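Local structure of putative mannose-6-phosphate isomerase YvyI (Bacillus subtilis, 1QWR) at residues 23-26 against 30-33. The protein probably catalyses the reversible conversion of D-mannose 6-phosphate to D-fructose 6-phosphate, using one zinc ion per subunit. Residues are numbered along the deposited sequence; the frame is centred on the assembly and turned at random.
Sequences TALR and GYSI. With ACT (acetate ion), chain F.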
loop_
_atom_site.group_PDB
_atom_site.type_symbol
_atom_site.label_atom_id
_atom_site.label_comp_id
_atom_site.label_asym_id
_atom_site.label_seq_id
_atom_site.Cartn_x
_atom_site.Cartn_y
_atom_site.Cartn_z
ATOM N N THR A 23 5.323 -11.663 12.911
ATOM C CA THR A 23 6.743 -11.717 12.552
ATOM C C THR A 23 6.931 -12.110 11.086
ATOM O O THR A 23 8.056 -12.332 10.657
ATOM C CB THR A 23 7.540 -12.764 13.432
ATOM O OG1 THR A 23 6.996 -14.071 13.230
ATOM C CG2 THR A 23 7.455 -12.427 14.916
ATOM N N ALA A 24 5.849 -12.189 10.313
ATOM C CA ALA A 24 5.971 -12.589 8.911
ATOM C C ALA A 24 6.934 -11.714 8.101
ATOM O O ALA A 24 7.544 -12.188 7.136
ATOM C CB ALA A 24 4.587 -12.619 8.237
ATOM N N LEU A 25 7.077 -10.448 8.482
ATOM C CA LEU A 25 7.980 -9.559 7.738
ATOM C C LEU A 25 9.418 -10.028 7.917
ATOM O O LEU A 25 10.260 -9.870 7.027
ATOM C CB LEU A 25 7.812 -8.107 8.211
ATOM C CG LEU A 25 6.479 -7.508 7.742
ATOM C CD1 LEU A 25 6.151 -6.216 8.494
ATOM C CD2 LEU A 25 6.594 -7.221 6.227
ATOM N N ARG A 26 9.711 -10.610 9.072
ATOM C CA ARG A 26 11.051 -11.124 9.282
ATOM C C ARG A 26 11.141 -12.521 8.667
ATOM O O ARG A 26 12.079 -12.827 7.934
ATOM C CB ARG A 26 11.391 -11.215 10.776
ATOM C CG ARG A 26 12.752 -11.883 10.996
ATOM C CD ARG A 26 13.148 -11.938 12.452
ATOM N NE ARG A 26 12.234 -12.739 13.251
ATOM C CZ ARG A 26 11.676 -12.303 14.372
ATOM N NH1 ARG A 26 11.942 -11.079 14.808
ATOM N NH2 ARG A 26 10.868 -13.094 15.069
ATOM N N GLY A 30 12.986 -11.522 5.548
ATOM C CA GLY A 30 14.292 -11.369 6.171
ATOM C C GLY A 30 14.542 -10.045 6.874
ATOM O O GLY A 30 15.688 -9.722 7.255
ATOM N N TYR A 31 13.483 -9.270 7.069
ATOM C CA TYR A 31 13.622 -7.976 7.734
ATOM C C TYR A 31 13.881 -8.057 9.239
ATOM O O TYR A 31 13.416 -8.967 9.923
ATOM C CB TYR A 31 12.347 -7.142 7.570
ATOM C CG TYR A 31 11.978 -6.755 6.161
ATOM C CD1 TYR A 31 12.956 -6.384 5.229
ATOM C CD2 TYR A 31 10.634 -6.673 5.780
ATOM C CE1 TYR A 31 12.597 -5.930 3.952
ATOM C CE2 TYR A 31 10.277 -6.229 4.520
ATOM C CZ TYR A 31 11.258 -5.856 3.614
ATOM O OH TYR A 31 10.876 -5.390 2.379
ATOM N N SER A 32 14.601 -7.066 9.749
ATOM C CA SER A 32 14.856 -6.957 11.181
ATOM C C SER A 32 13.716 -6.102 11.657
ATOM O O SER A 32 13.641 -4.934 11.294
ATOM C CB SER A 32 16.169 -6.227 11.455
ATOM O OG SER A 32 17.256 -7.053 11.131
ATOM N N ILE A 33 12.823 -6.658 12.467
ATOM C CA ILE A 33 11.680 -5.896 12.923
ATOM C C ILE A 33 11.785 -5.470 14.390
ATOM O O ILE A 33 12.464 -6.118 15.181
ATOM C CB ILE A 33 10.386 -6.687 12.675
ATOM C CG1 ILE A 33 10.430 -8.030 13.409
ATOM C CG2 ILE A 33 10.220 -6.942 11.159
ATOM C CD1 ILE A 33 9.242 -8.965 13.046
HETATM C C ACT F . 15.528 -9.548 14.260
HETATM O O ACT F . 16.610 -9.016 13.885
HETATM O OXT ACT F . 14.394 -8.997 14.151
HETATM C CH3 ACT F . 15.573 -11.024 14.635
#
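A glycine-terminated helix end, at Gly30 after helix 24-29, lets residues 30-33 fold back on the helix's first turn. Gly30 leaves the helix with a positive phi of 71°. Its N still bonds Arg26 O at 2.9 Å, while Tyr31 N reaches one residue further back, to Leu25 O at 3.3 Å. Tyr31 O in turn lies against the stem of Arg26, 3.1 Å from Arg26 CB.

Leu25, the buried residue, packs against Tyr31 and Ile33: its CB comes in the plane of the Tyr31 ring at its edge, 4.0 Å from Tyr31 CD2, and also meets Ile33 CG2. Within the cupin-type catalytic domain, but away from the zinc site, Leu25 and Tyr31 go on to touch Cys41 of strand 38-44 and Leu89 of strand 85-92. Tyr31 OH reaches across to bond Gly294 O, in the C-terminal cupin domain.

Arg26 runs along the surface with CG anti to the backbone N (chi1 175°), then bends at chi3 to bring its guanidinium with one face over Ile33 CD1. That methyl also packs on Thr23 CA, 3.8 Å away. An acetate, probably from the crystallisation liquor, lies at the guanidinium edge; its OXT accepts from both Arg26 NH1 and Ile33 N, each at 3.3 Å, and Arg26 NH2 pairs with Glu36. With an alanine at Arg26, Ile33 CD1 is likely to lose its guanidinium cover and Glu36 its salt-bridge partner.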